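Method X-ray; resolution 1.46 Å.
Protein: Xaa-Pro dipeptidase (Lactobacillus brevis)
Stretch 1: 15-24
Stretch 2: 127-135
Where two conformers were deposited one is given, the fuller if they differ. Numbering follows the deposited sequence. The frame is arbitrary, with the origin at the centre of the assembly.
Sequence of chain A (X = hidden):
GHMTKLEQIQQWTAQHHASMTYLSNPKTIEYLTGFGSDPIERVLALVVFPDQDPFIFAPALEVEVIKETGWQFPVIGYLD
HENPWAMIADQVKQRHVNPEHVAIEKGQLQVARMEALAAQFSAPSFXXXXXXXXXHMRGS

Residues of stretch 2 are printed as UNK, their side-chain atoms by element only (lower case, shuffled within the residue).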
# COMPACT_ATOMS: atom_id res chain seq x y z
N GLN A 15 2.90 -0.74 -16.32
CA GLN A 15 4.07 -0.61 -17.18
C GLN A 15 5.32 -1.33 -16.68
O GLN A 15 6.15 -1.74 -17.48
CB GLN A 15 4.39 0.87 -17.39
CG GLN A 15 3.34 1.59 -18.22
CD GLN A 15 3.58 3.09 -18.25
OE1 GLN A 15 4.50 3.61 -17.60
NE2 GLN A 15 2.74 3.81 -18.98
N HIS A 16 5.42 -1.51 -15.37
CA HIS A 16 6.50 -2.25 -14.75
C HIS A 16 6.17 -3.70 -14.48
O HIS A 16 6.94 -4.40 -13.83
CB HIS A 16 6.88 -1.51 -13.46
CG HIS A 16 7.66 -0.26 -13.71
ND1 HIS A 16 7.08 0.88 -14.16
CD2 HIS A 16 8.99 -0.02 -13.67
CE1 HIS A 16 8.00 1.81 -14.37
NE2 HIS A 16 9.17 1.29 -14.04
N HIS A 17 5.03 -4.16 -14.96
CA HIS A 17 4.66 -5.56 -14.88
C HIS A 17 4.59 -5.99 -13.40
O HIS A 17 4.93 -7.13 -13.05
CB HIS A 17 5.67 -6.37 -15.74
CG HIS A 17 6.06 -5.68 -17.04
ND1 HIS A 17 7.35 -5.26 -17.31
CD2 HIS A 17 5.31 -5.30 -18.10
CE1 HIS A 17 7.38 -4.66 -18.49
NE2 HIS A 17 6.16 -4.70 -19.00
N ALA A 18 4.17 -5.06 -12.55
CA ALA A 18 4.02 -5.32 -11.12
C ALA A 18 2.61 -5.82 -10.84
O ALA A 18 1.60 -5.28 -11.35
CB ALA A 18 4.25 -4.05 -10.33
N SER A 19 2.50 -6.80 -9.96
CA SER A 19 1.23 -7.23 -9.49
C SER A 19 0.51 -6.21 -8.63
O SER A 19 -0.74 -6.20 -8.54
CB SER A 19 1.35 -8.51 -8.66
OG SER A 19 1.88 -9.60 -9.44
N MSE A 20 1.31 -5.43 -7.92
CA MSE A 20 0.75 -4.39 -7.05
C MSE A 20 1.90 -3.51 -6.64
O MSE A 20 3.07 -3.86 -6.72
CB MSE A 20 0.04 -4.91 -5.84
CG MSE A 20 0.96 -5.67 -4.95
SE MSE A 20 0.01 -6.55 -3.52
CE MSE A 20 1.42 -7.00 -2.46
N THR A 21 1.51 -2.31 -6.19
CA THR A 21 2.40 -1.34 -5.56
C THR A 21 1.93 -1.15 -4.12
O THR A 21 0.74 -0.86 -3.92
CB THR A 21 2.38 -0.08 -6.34
OG1 THR A 21 3.06 -0.32 -7.59
CG2 THR A 21 3.09 1.03 -5.63
N TYR A 22 2.86 -1.24 -3.17
CA TYR A 22 2.56 -1.08 -1.74
C TYR A 22 3.19 0.21 -1.31
O TYR A 22 4.44 0.30 -1.25
CB TYR A 22 3.13 -2.29 -1.00
CG TYR A 22 2.89 -2.21 0.49
CD1 TYR A 22 1.76 -2.79 1.04
CD2 TYR A 22 3.85 -1.73 1.33
CE1 TYR A 22 1.53 -2.69 2.41
CE2 TYR A 22 3.62 -1.64 2.74
CZ TYR A 22 2.48 -2.17 3.21
OH TYR A 22 2.22 -2.07 4.59
N LEU A 23 2.39 1.24 -1.02
CA LEU A 23 2.87 2.58 -0.59
C LEU A 23 2.77 2.66 0.93
O LEU A 23 1.70 2.33 1.51
CB LEU A 23 2.02 3.63 -1.23
CG LEU A 23 2.12 3.66 -2.75
CD1 LEU A 23 1.15 4.75 -3.24
CD2 LEU A 23 3.51 3.82 -3.31
N SER A 24 3.89 3.03 1.53
CA SER A 24 4.04 3.10 3.00
C SER A 24 4.51 4.44 3.51
O SER A 24 4.55 4.63 4.75
CB SER A 24 5.03 2.01 3.44
OG SER A 24 6.28 2.17 2.76
N UNK A 127 11.52 -6.45 -6.36
CA UNK A 127 12.63 -5.99 -7.19
C UNK A 127 12.30 -4.68 -7.90
O UNK A 127 12.94 -4.28 -8.86
o UNK A 127 10.81 -7.18 -9.01
o UNK A 127 12.39 -8.52 -9.80
c UNK A 127 11.97 -7.62 -9.02
c UNK A 127 13.05 -7.10 -8.16
N UNK A 128 11.27 -3.99 -7.43
CA UNK A 128 10.82 -2.73 -8.02
C UNK A 128 10.75 -1.61 -6.96
O UNK A 128 10.23 -1.83 -5.85
c UNK A 128 9.31 -3.72 -9.87
c UNK A 128 7.84 -3.92 -10.21
c UNK A 128 9.99 -3.09 -11.06
c UNK A 128 9.43 -2.89 -8.60
N UNK A 129 11.22 -0.42 -7.29
CA UNK A 129 11.30 0.72 -6.39
C UNK A 129 10.56 1.85 -7.05
O UNK A 129 10.92 2.29 -8.12
o UNK A 129 14.10 2.33 -4.65
c UNK A 129 12.92 2.05 -4.98
o UNK A 129 11.92 2.51 -4.42
c UNK A 129 12.76 1.07 -6.10
N UNK A 130 9.50 2.32 -6.40
CA UNK A 130 8.72 3.46 -6.88
C UNK A 130 9.17 4.79 -6.28
O UNK A 130 8.61 5.83 -6.63
c UNK A 130 7.20 3.21 -6.71
c UNK A 130 6.78 3.29 -5.21
c UNK A 130 6.35 4.06 -7.64
c UNK A 130 4.90 3.67 -7.68
N UNK A 131 10.25 4.75 -5.48
CA UNK A 131 10.74 5.96 -4.78
C UNK A 131 10.93 7.14 -5.76
O UNK A 131 10.39 8.22 -5.54
o UNK A 131 11.72 4.75 -2.98
c UNK A 131 12.63 6.99 -3.43
c UNK A 131 12.03 5.66 -4.04
N UNK A 132 11.68 6.91 -6.84
CA UNK A 132 11.99 7.97 -7.77
C UNK A 132 10.74 8.48 -8.50
O UNK A 132 10.58 9.71 -8.72
o UNK A 132 13.22 8.45 -9.77
c UNK A 132 13.02 7.47 -8.78
N UNK A 133 9.87 7.56 -8.93
CA UNK A 133 8.62 7.92 -9.63
C UNK A 133 7.73 8.86 -8.73
O UNK A 133 7.24 9.93 -9.14
c UNK A 133 5.21 7.79 -12.70
c UNK A 133 6.49 7.07 -10.76
c UNK A 133 4.06 7.73 -11.99
c UNK A 133 5.30 7.03 -10.07
c UNK A 133 4.10 7.35 -10.66
c UNK A 133 6.42 7.43 -12.10
c UNK A 133 7.83 6.72 -10.09
N UNK A 134 7.59 8.47 -7.46
CA UNK A 134 6.81 9.28 -6.52
C UNK A 134 7.51 10.64 -6.35
O UNK A 134 6.84 11.68 -6.24
c UNK A 134 6.14 9.60 -4.09
c UNK A 134 6.65 8.56 -5.16
c UNK A 134 4.45 7.36 -5.87
c UNK A 134 5.82 7.26 -5.25
N UNK A 135 8.83 10.66 -6.25
CA UNK A 135 9.64 11.89 -6.03
C UNK A 135 9.33 12.91 -7.15
O UNK A 135 9.23 14.14 -6.91
c UNK A 135 11.98 11.84 -4.87
c UNK A 135 13.17 10.85 -4.69
o UNK A 135 13.58 10.60 -3.53
o UNK A 135 13.71 10.34 -5.70
c UNK A 135 11.14 11.55 -6.10

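Position 127 carries two carbons beyond CA, the second bearing two oxygens, and nothing on stretch 1 lies within contact distance. A carboxylate one carbon from the backbone is Asp127, an exposed residue whose OD1 is hydrogen-bonded elsewhere in the structure.

Position 128 has four side-chain carbons, forked at the second, and its CA-to-CB bond points toward stretch 1. One terminal carbon lies 3.6 Å from Ala18 CB and the other approaches the edge of the His16 ring. Four carbons forked at the second define Leu128. Its CD1 is the atom against Ala18 CB, and it also lies 3.8 Å from His16 O; its CD2 lies 4.2 Å from His16 CD2, near the plane of the imidazole.

Position 129 again shows two carbons with two oxygens on the second, and is out of reach of stretch 1. This is Asp129, placed just before the turn into a helix. Its OD1 accepts from the backbone N of position 131 at 3.0 Å, a capping bond that satisfies an amide left without a helical partner.

Position 130 has four carbons forked at the first, with one arm two carbons long. The end of the long arm lies 3.8 Å from Thr21 CG2, and the short arm 3.8 Å from Leu23 CD2. The beta-branch and the unequal arms identify Ile130, whose CD1 and CG2 make these two approaches respectively.

Position 131 has one carbon bearing an oxygen and a carbon, and is out of reach of stretch 1: Thr131. Besides its capped N, its OG1 donates to Asp129 OD1 at 2.7 Å. Position 132, one carbon and one oxygen, likewise out of reach of stretch 1, is Ser132.

At position 133 a single carbon leads to a six-carbon ring without oxygen; its CA-to-CB bond points toward stretch 1, but no side-chain atom comes within contact distance. This is Phe133. Position 134 repeats the four-carbon pattern forked at the first, with one two-carbon arm, and the end of that arm comes 4.5 Å from Leu23 CD2. This is Ile134, and that end is CD1; its N donates to Ile130 O at 2.9 Å. Position 135, three carbons with two oxygens on the third, is out of reach of stretch 1 and exposed: Glu135.

The contact is built from apolar packing, with no hydrogen bond between the stretches. Leu128 is the largest contributor, filling the space beside Ala18 and His16. Ile130 packs against Thr21 and Leu23, and the helical turn that brings Ile134 round beside Ile130 lets Leu23 CD2 approach both isoleucines. The polar side chains of Asp129 and Thr131 instead secure the helix start.

Stretch 2 127-135: DLDITSFIE
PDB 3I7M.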